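PDB 5HH3: OxyA protein from Actinoplanes teichomyceticus, which probably catalyses phenolic coupling of aromatic side chains, as a haem-dependent cytochrome P450, during the biosynthesis of a glycopeptide antibiotic. Local coordinates for residues L31-T42 and A54-E62; R368-E376 and D389-W397. All coordinates share one frame; numbering follows the deposited sequence. Where two conformers were deposited one is given.

Contact 1: L31-T42 and A54-E62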
loop_
_atom_site.group_PDB
_atom_site.type_symbol
_atom_site.label_atom_id
_atom_site.label_comp_id
_atom_site.label_asym_id
_atom_site.label_seq_id
_atom_site.Cartn_x
_atom_site.Cartn_y
_atom_site.Cartn_z
ATOM N N LEU B 31 2.255 5.682 19.692
ATOM C CA LEU B 31 2.841 4.366 19.982
ATOM C C LEU B 31 2.979 4.131 21.503
ATOM O O LEU B 31 2.708 3.029 21.983
ATOM C CB LEU B 31 4.204 4.204 19.312
ATOM C CG LEU B 31 4.872 2.836 19.470
ATOM C CD1 LEU B 31 3.979 1.721 18.964
ATOM C CD2 LEU B 31 6.215 2.790 18.781
ATOM N N ARG B 32 3.415 5.162 22.222
ATOM C CA ARG B 32 3.526 5.132 23.686
ATOM C C ARG B 32 2.193 4.667 24.301
ATOM O O ARG B 32 2.175 3.832 25.200
ATOM C CB ARG B 32 3.920 6.525 24.207
ATOM C CG ARG B 32 4.837 6.561 25.421
ATOM C CD ARG B 32 5.489 7.940 25.553
ATOM N NE ARG B 32 4.506 9.009 25.701
ATOM C CZ ARG B 32 4.735 10.298 25.454
ATOM N NH1 ARG B 32 5.912 10.708 25.041
ATOM N NH2 ARG B 32 3.759 11.189 25.617
ATOM N N SER B 33 1.085 5.216 23.799
ATOM C CA SER B 33 -0.229 4.877 24.295
ATOM C C SER B 33 -0.586 3.409 24.062
ATOM O O SER B 33 -1.092 2.728 24.974
ATOM C CB SER B 33 -1.295 5.800 23.680
ATOM O OG SER B 33 -2.566 5.448 24.164
ATOM N N LEU B 34 -0.287 2.903 22.867
ATOM C CA LEU B 34 -0.545 1.503 22.550
ATOM C C LEU B 34 0.330 0.578 23.388
ATOM O O LEU B 34 -0.143 -0.440 23.882
ATOM C CB LEU B 34 -0.379 1.227 21.041
ATOM C CG LEU B 34 -1.386 1.982 20.148
ATOM C CD1 LEU B 34 -1.031 1.773 18.682
ATOM C CD2 LEU B 34 -2.826 1.555 20.408
ATOM N N MET B 35 1.594 0.951 23.556
ATOM C CA MET B 35 2.536 0.222 24.424
ATOM C C MET B 35 1.988 0.025 25.853
ATOM O O MET B 35 2.153 -1.038 26.436
ATOM C CB MET B 35 3.876 0.956 24.490
ATOM C CG MET B 35 4.754 0.759 23.265
ATOM S SD MET B 35 6.096 1.976 23.180
ATOM C CE MET B 35 7.125 1.378 24.521
ATOM N N ALA B 36 1.339 1.058 26.381
ATOM C CA ALA B 36 0.788 1.063 27.746
ATOM C C ALA B 36 -0.495 0.260 27.874
ATOM O O ALA B 36 -0.922 -0.100 28.969
ATOM C CB ALA B 36 0.543 2.499 28.177
ATOM N N GLU B 37 -1.140 0.006 26.752
ATOM C CA GLU B 37 -2.402 -0.700 26.738
ATOM C C GLU B 37 -2.235 -2.170 27.088
ATOM O O GLU B 37 -2.979 -2.688 27.911
ATOM C CB GLU B 37 -3.064 -0.561 25.363
ATOM C CG GLU B 37 -4.553 -0.776 25.399
ATOM C CD GLU B 37 -5.275 -0.114 24.238
ATOM O OE1 GLU B 37 -6.185 -0.770 23.701
ATOM O OE2 GLU B 37 -4.951 1.051 23.887
ATOM N N GLY B 38 -1.252 -2.814 26.463
ATOM C CA GLY B 38 -0.954 -4.241 26.664
ATOM C C GLY B 38 0.074 -4.664 25.616
ATOM O O GLY B 38 0.544 -3.820 24.860
ATOM N N PRO B 39 0.437 -5.954 25.573
ATOM C CA PRO B 39 1.481 -6.425 24.661
ATOM C C PRO B 39 1.043 -6.572 23.182
ATOM O O PRO B 39 1.893 -6.696 22.303
ATOM C CB PRO B 39 1.877 -7.779 25.258
ATOM C CG PRO B 39 0.659 -8.245 25.983
ATOM C CD PRO B 39 0.051 -6.991 26.542
ATOM N N LEU B 40 -0.262 -6.540 22.929
ATOM C CA LEU B 40 -0.823 -6.736 21.595
ATOM C C LEU B 40 -2.079 -5.880 21.438
ATOM O O LEU B 40 -2.984 -6.008 22.248
ATOM C CB LEU B 40 -1.194 -8.218 21.437
ATOM C CG LEU B 40 -1.541 -8.708 20.047
ATOM C CD1 LEU B 40 -0.333 -8.761 19.131
ATOM C CD2 LEU B 40 -2.204 -10.074 20.077
ATOM N N THR B 41 -2.142 -5.026 20.419
ATOM C CA THR B 41 -3.337 -4.203 20.127
ATOM C C THR B 41 -3.740 -4.311 18.642
ATOM O O THR B 41 -2.973 -4.781 17.811
ATOM C CB THR B 41 -3.106 -2.716 20.479
ATOM O OG1 THR B 41 -1.932 -2.223 19.801
ATOM C CG2 THR B 41 -2.900 -2.557 21.976
ATOM N N THR B 42 -4.955 -3.888 18.316
ATOM C CA THR B 42 -5.437 -3.946 16.938
ATOM C C THR B 42 -5.105 -2.659 16.197
ATOM O O THR B 42 -5.238 -1.567 16.737
ATOM C CB THR B 42 -6.937 -4.139 16.857
ATOM O OG1 THR B 42 -7.551 -3.078 17.557
ATOM C CG2 THR B 42 -7.367 -5.421 17.502
ATOM N N ALA B 54 -5.663 -6.849 11.713
ATOM C CA ALA B 54 -4.258 -6.522 11.697
ATOM C C ALA B 54 -3.874 -6.064 13.099
ATOM O O ALA B 54 -4.483 -5.130 13.662
ATOM C CB ALA B 54 -3.987 -5.446 10.676
ATOM N N TRP B 55 -2.908 -6.769 13.673
ATOM C CA TRP B 55 -2.457 -6.559 15.027
ATOM C C TRP B 55 -1.047 -5.965 15.048
ATOM O O TRP B 55 -0.240 -6.193 14.131
ATOM C CB TRP B 55 -2.357 -7.897 15.760
ATOM C CG TRP B 55 -3.579 -8.731 15.864
ATOM C CD1 TRP B 55 -3.968 -9.724 15.011
ATOM C CD2 TRP B 55 -4.536 -8.721 16.936
ATOM N NE1 TRP B 55 -5.126 -10.305 15.462
ATOM C CE2 TRP B 55 -5.479 -9.732 16.663
ATOM C CE3 TRP B 55 -4.682 -7.960 18.110
ATOM C CZ2 TRP B 55 -6.557 -10.004 17.504
ATOM C CZ3 TRP B 55 -5.791 -8.260 18.985
ATOM C CH2 TRP B 55 -6.692 -9.257 18.660
ATOM N N LEU B 56 -0.760 -5.240 16.125
ATOM C CA LEU B 56 0.571 -4.728 16.415
ATOM C C LEU B 56 1.035 -5.350 17.711
ATOM O O LEU B 56 0.357 -5.186 18.717
ATOM C CB LEU B 56 0.531 -3.206 16.576
ATOM C CG LEU B 56 1.844 -2.489 16.888
ATOM C CD1 LEU B 56 2.740 -2.469 15.656
ATOM C CD2 LEU B 56 1.566 -1.066 17.352
ATOM N N ALA B 57 2.169 -6.042 17.689
ATOM C CA ALA B 57 2.789 -6.621 18.900
ATOM C C ALA B 57 3.859 -5.655 19.378
ATOM O O ALA B 57 4.744 -5.299 18.601
ATOM C CB ALA B 57 3.425 -7.975 18.596
ATOM N N THR B 58 3.749 -5.227 20.637
ATOM C CA THR B 58 4.686 -4.307 21.265
ATOM C C THR B 58 5.447 -4.910 22.454
ATOM O O THR B 58 6.496 -4.371 22.822
ATOM C CB THR B 58 3.969 -3.016 21.764
ATOM O OG1 THR B 58 2.922 -3.354 22.679
ATOM C CG2 THR B 58 3.362 -2.224 20.618
ATOM N N GLY B 59 4.900 -5.965 23.076
ATOM C CA GLY B 59 5.527 -6.632 24.211
ATOM C C GLY B 59 6.735 -7.442 23.776
ATOM O O GLY B 59 6.691 -8.145 22.752
ATOM N N TYR B 60 7.808 -7.330 24.552
ATOM C CA TYR B 60 9.102 -7.981 24.247
ATOM C C TYR B 60 8.976 -9.494 24.054
ATOM O O TYR B 60 9.414 -10.055 23.032
ATOM C CB TYR B 60 10.123 -7.701 25.373
ATOM C CG TYR B 60 11.562 -7.880 24.975
ATOM C CD1 TYR B 60 12.217 -9.115 25.090
ATOM C CD2 TYR B 60 12.294 -6.799 24.513
ATOM C CE1 TYR B 60 13.558 -9.259 24.707
ATOM C CE2 TYR B 60 13.623 -6.924 24.142
ATOM C CZ TYR B 60 14.253 -8.147 24.248
ATOM O OH TYR B 60 15.583 -8.193 23.870
ATOM N N ASP B 61 8.375 -10.155 25.029
ATOM C CA ASP B 61 8.249 -11.604 24.978
ATOM C C ASP B 61 7.229 -12.055 23.940
ATOM O O ASP B 61 7.409 -13.094 23.328
ATOM C CB ASP B 61 7.892 -12.183 26.347
ATOM C CG ASP B 61 9.002 -11.999 27.359
ATOM O OD1 ASP B 61 10.196 -11.996 26.996
ATOM O OD2 ASP B 61 8.669 -11.868 28.533
ATOM N N GLU B 62 6.179 -11.268 23.754
ATOM C CA GLU B 62 5.159 -11.587 22.774
ATOM C C GLU B 62 5.725 -11.453 21.346
ATOM O O GLU B 62 5.387 -12.228 20.458
ATOM C CB GLU B 62 3.922 -10.702 22.966
ATOM C CG GLU B 62 3.125 -11.023 24.247
ATOM C CD GLU B 62 3.745 -10.484 25.531
ATOM O OE1 GLU B 62 4.718 -9.693 25.495
ATOM O OE2 GLU B 62 3.249 -10.855 26.601
HETATM O O HOH W 1 0.366 -2.715 21.902
HETATM O O HOH W 2 3.608 -3.232 25.179
#
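The six-membered ring of Trp55 lies between two methyl groups: Leu40 CD2 sits over one face, 4.2 Å from the centroid, and Thr42 CG2 over the opposite face, while the backbone oxygen Thr41 O comes to the ring's edge. These three residues belong to strand 40-45, an edge strand of the mixed P450 sheet, paired with strand 53-57 as a beta hairpin, so two alternate residues of one strand clasp an indole from the other. The indole nitrogen turns elsewhere, to Asp308. Thr41 and Leu56 form the hydrogen-bonded antiparallel pair: Leu56 N gives Thr41 O a nearly straight bond of 2.8 Å, and Leu56 O accepts from Thr41 N. On the face bearing these two side chains, Leu56 CD2 packs against helix 29-37, meeting Leu31 CD1 at 4.0 Å and Leu34 CD1 at 4.1 Å. Leu31 gets there because its CG is anti to the backbone N (chi1 -176°). Farther on, two waters link helix 29-37 to Thr58, just past strand 53-57. One joins Thr58 OG1 to Leu34 O and Thr41 OG1; the other joins it to Met35 O. Where the hairpin's two outer ends meet, Pro39 packs its ring carbons against the carboxylate of Glu62, and Pro39 O takes two donors, Thr58 N from above the carbonyl plane at 2.9 Å and Gly59 N in that plane, on a lone pair, at 3.2 Å.

Contact 2: R368-E376 and D389-W397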
loop_
_atom_site.group_PDB
_atom_site.type_symbol
_atom_site.label_atom_id
_atom_site.label_comp_id
_atom_site.label_asym_id
_atom_site.label_seq_id
_atom_site.Cartn_x
_atom_site.Cartn_y
_atom_site.Cartn_z
ATOM N N ARG B 368 38.356 11.084 15.984
ATOM C CA ARG B 368 38.759 12.104 15.015
ATOM C C ARG B 368 38.198 13.482 15.371
ATOM O O ARG B 368 38.880 14.485 15.219
ATOM C CB ARG B 368 38.333 11.730 13.594
ATOM C CG ARG B 368 38.777 12.723 12.526
ATOM C CD ARG B 368 40.296 12.757 12.372
ATOM N NE ARG B 368 40.714 11.520 11.727
ATOM C CZ ARG B 368 40.886 11.354 10.417
ATOM N NH1 ARG B 368 41.228 10.158 9.962
ATOM N NH2 ARG B 368 40.729 12.352 9.550
ATOM N N PHE B 369 36.944 13.519 15.802
ATOM C CA PHE B 369 36.255 14.765 16.052
ATOM C C PHE B 369 35.657 14.740 17.451
ATOM O O PHE B 369 34.451 14.664 17.594
ATOM C CB PHE B 369 35.156 14.987 14.992
ATOM C CG PHE B 369 35.676 15.119 13.572
ATOM C CD1 PHE B 369 36.688 16.016 13.261
ATOM C CD2 PHE B 369 35.120 14.356 12.534
ATOM C CE1 PHE B 369 37.161 16.140 11.956
ATOM C CE2 PHE B 369 35.576 14.486 11.233
ATOM C CZ PHE B 369 36.596 15.375 10.942
ATOM N N PRO B 370 36.505 14.818 18.498
ATOM C CA PRO B 370 35.958 14.905 19.865
ATOM C C PRO B 370 35.138 16.172 20.161
ATOM O O PRO B 370 34.403 16.186 21.143
ATOM C CB PRO B 370 37.218 14.853 20.749
ATOM C CG PRO B 370 38.327 15.275 19.858
ATOM C CD PRO B 370 37.974 14.688 18.521
ATOM N N THR B 371 35.278 17.210 19.325
ATOM C CA THR B 371 34.508 18.457 19.412
ATOM C C THR B 371 33.262 18.482 18.505
ATOM O O THR B 371 32.645 19.547 18.319
ATOM C CB THR B 371 35.403 19.650 19.016
ATOM O OG1 THR B 371 36.025 19.358 17.755
ATOM C CG2 THR B 371 36.485 19.887 20.065
ATOM N N LEU B 372 32.881 17.327 17.947
ATOM C CA LEU B 372 31.741 17.244 17.032
ATOM C C LEU B 372 30.490 17.880 17.649
ATOM O O LEU B 372 30.171 17.606 18.797
ATOM C CB LEU B 372 31.442 15.775 16.690
ATOM C CG LEU B 372 30.499 15.514 15.523
ATOM C CD1 LEU B 372 31.242 15.803 14.224
ATOM C CD2 LEU B 372 30.012 14.078 15.563
ATOM N N ARG B 373 29.807 18.725 16.883
ATOM C CA ARG B 373 28.586 19.400 17.336
ATOM C C ARG B 373 27.686 19.689 16.140
ATOM O O ARG B 373 28.147 19.694 15.000
ATOM C CB ARG B 373 28.937 20.725 18.058
ATOM C CG ARG B 373 29.867 21.634 17.249
ATOM C CD ARG B 373 30.430 22.823 18.014
ATOM N NE ARG B 373 31.526 23.419 17.238
ATOM C CZ ARG B 373 31.375 24.295 16.242
ATOM N NH1 ARG B 373 32.443 24.716 15.602
ATOM N NH2 ARG B 373 30.171 24.754 15.870
ATOM N N LEU B 374 26.416 19.956 16.411
ATOM C CA LEU B 374 25.498 20.470 15.389
ATOM C C LEU B 374 26.001 21.827 14.897
ATOM O O LEU B 374 26.497 22.637 15.686
ATOM C CB LEU B 374 24.086 20.646 15.957
ATOM C CG LEU B 374 23.392 19.421 16.539
ATOM C CD1 LEU B 374 22.096 19.826 17.224
ATOM C CD2 LEU B 374 23.137 18.406 15.454
ATOM N N ALA B 375 25.907 22.057 13.591
ATOM C CA ALA B 375 26.302 23.329 12.993
ATOM C C ALA B 375 25.323 24.444 13.371
ATOM O O ALA B 375 25.739 25.555 13.678
ATOM C CB ALA B 375 26.380 23.198 11.484
ATOM N N GLU B 376 24.035 24.119 13.325
ATOM C CA GLU B 376 22.937 25.007 13.696
ATOM C C GLU B 376 22.193 24.346 14.874
ATOM O O GLU B 376 21.177 23.683 14.656
ATOM C CB GLU B 376 21.988 25.192 12.499
ATOM C CG GLU B 376 22.520 26.077 11.365
ATOM C CD GLU B 376 21.932 27.487 11.352
ATOM O OE1 GLU B 376 20.717 27.655 11.607
ATOM O OE2 GLU B 376 22.683 28.451 11.071
ATOM N N ASP B 389 15.120 7.988 9.343
ATOM C CA ASP B 389 15.715 8.567 8.182
ATOM C C ASP B 389 16.064 10.037 8.423
ATOM O O ASP B 389 15.242 10.946 8.192
ATOM C CB ASP B 389 14.746 8.417 7.014
ATOM C CG ASP B 389 15.251 9.066 5.756
ATOM O OD1 ASP B 389 16.476 9.247 5.632
ATOM O OD2 ASP B 389 14.419 9.395 4.899
ATOM N N VAL B 390 17.288 10.263 8.888
ATOM C CA VAL B 390 17.805 11.621 9.027
ATOM C C VAL B 390 18.077 12.142 7.620
ATOM O O VAL B 390 18.934 11.615 6.926
ATOM C CB VAL B 390 19.095 11.687 9.859
ATOM C CG1 VAL B 390 19.557 13.145 10.007
ATOM C CG2 VAL B 390 18.892 11.031 11.217
ATOM N N GLU B 391 17.355 13.182 7.220
ATOM C CA GLU B 391 17.437 13.712 5.865
ATOM C C GLU B 391 18.706 14.546 5.603
ATOM O O GLU B 391 19.243 14.527 4.499
ATOM C CB GLU B 391 16.191 14.527 5.540
ATOM C CG GLU B 391 14.919 13.683 5.587
ATOM C CD GLU B 391 13.690 14.428 5.121
ATOM O OE1 GLU B 391 12.796 13.786 4.533
ATOM O OE2 GLU B 391 13.609 15.656 5.334
ATOM N N ALA B 392 19.176 15.263 6.616
ATOM C CA ALA B 392 20.408 16.062 6.511
ATOM C C ALA B 392 20.936 16.310 7.923
ATOM O O ALA B 392 20.144 16.542 8.834
ATOM C CB ALA B 392 20.131 17.374 5.799
ATOM N N LEU B 393 22.244 16.171 8.124
ATOM C CA LEU B 393 22.838 16.320 9.447
ATOM C C LEU B 393 24.111 17.163 9.367
ATOM O O LEU B 393 25.219 16.635 9.215
ATOM C CB LEU B 393 23.107 14.948 10.054
ATOM C CG LEU B 393 23.595 14.918 11.507
ATOM C CD1 LEU B 393 22.501 15.412 12.451
ATOM C CD2 LEU B 393 24.005 13.511 11.888
ATOM N N LEU B 394 23.928 18.478 9.461
ATOM C CA LEU B 394 25.029 19.432 9.311
ATOM C C LEU B 394 25.801 19.501 10.606
ATOM O O LEU B 394 25.295 20.006 11.604
ATOM C CB LEU B 394 24.529 20.824 8.907
ATOM C CG LEU B 394 24.356 21.029 7.398
ATOM C CD1 LEU B 394 25.703 21.121 6.690
ATOM C CD2 LEU B 394 23.496 19.937 6.768
ATOM N N LEU B 395 27.023 18.980 10.583
ATOM C CA LEU B 395 27.868 18.970 11.768
ATOM C C LEU B 395 29.104 19.789 11.527
ATOM O O LEU B 395 29.508 19.987 10.388
ATOM C CB LEU B 395 28.263 17.546 12.162
ATOM C CG LEU B 395 27.129 16.554 12.377
ATOM C CD1 LEU B 395 27.676 15.206 12.823
ATOM C CD2 LEU B 395 26.119 17.087 13.384
ATOM N N ASP B 396 29.687 20.258 12.624
ATOM C CA ASP B 396 30.951 20.981 12.616
ATOM C C ASP B 396 31.790 20.441 13.783
ATOM O O ASP B 396 31.348 19.537 14.490
ATOM C CB ASP B 396 30.690 22.492 12.727
ATOM C CG ASP B 396 31.762 23.330 12.026
ATOM O OD1 ASP B 396 32.924 22.896 11.966
ATOM O OD2 ASP B 396 31.454 24.425 11.531
ATOM N N TRP B 397 33.006 20.948 13.954
ATOM C CA TRP B 397 33.897 20.478 15.015
ATOM C C TRP B 397 34.933 21.547 15.365
ATOM O O TRP B 397 34.906 22.640 14.819
ATOM C CB TRP B 397 34.599 19.184 14.585
ATOM C CG TRP B 397 35.377 19.299 13.301
ATOM C CD1 TRP B 397 36.695 19.625 13.170
ATOM C CD2 TRP B 397 34.882 19.093 11.974
ATOM N NE1 TRP B 397 37.054 19.641 11.840
ATOM C CE2 TRP B 397 35.957 19.315 11.086
ATOM C CE3 TRP B 397 33.630 18.749 11.446
ATOM C CZ2 TRP B 397 35.815 19.209 9.696
ATOM C CZ3 TRP B 397 33.489 18.639 10.068
ATOM C CH2 TRP B 397 34.576 18.872 9.210
ATOM O OXT TRP B 397 35.825 21.346 16.185
#
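Arg373 and Asp396 form a hydrogen-bonded antiparallel pair, with Arg373 N to Asp396 O at 3.0 Å and Asp396 N to Arg373 O at 2.9 Å, and Ala375 N extends the ladder to Leu394 O. Beyond the pair, the start of 368-376 and the C-terminal residue meet in an aromatic stack. Phe369 and the five-membered ring of Trp397 lie face to face, their centroids 4.2 Å apart and their planes 30° from parallel, so that CD1 and CE1 of the phenyl ring take the closest positions over the pyrrole. Arg368 CG covers the other face of Phe369. With its CG between the backbone N and the carbonyl carbon (chi1 57°), Trp397 swings the indole back over Phe369, while its terminal carboxylate heads for the turn: Thr371 OG1 donates to OXT across a short 2.5 Å. This is the C-terminus of the P450 chain, where its last strand, 394-396, is the middle member of a small antiparallel sheet between strands 140-141 and 373-374. Leu395 packs on helices 142-159 and 225-256 and Leu372 on the first of them; Leu395 CD1 touches Leu372 CD2 at 3.8 Å, and its other methyl, CD2, meets Leu374 CD2. The side chains of Arg373 and Asp396 share one face of the sheet and run side by side in the same direction. The guanidinium lies with one face over Asp396 CB, and Asp396 OD1 stands 4.1 Å from NH1 well out of its plane, so the attraction is one of charge without an N-H aimed at the oxygen. NH1 makes instead a weak bond to Trp397 O, and OD1 accepts from Trp397 N at 2.8 Å on its anti side.

In the fold
Contacts 1 and 2 follow one another along the chain, the first closing well before the second opens, and their centres are 35 Å apart with nearest atoms about 14 Å from each other. They share no sheet: 31-42 with 54-62 forms the outer hairpin of the five-strand mixed sheet, whereas 368-376 with 389-397 belongs to the separate three-strand sheet that holds the chain's last residues. In contact 1, the side chain of Ala57 is about 12 Å from the bound haem, and its sheet also carries the haem-binding Arg291; contact 2 lies away from the annotated sites. Antiparallel pairing thus recurs near the start and at the very end of a chain about half of which is helix.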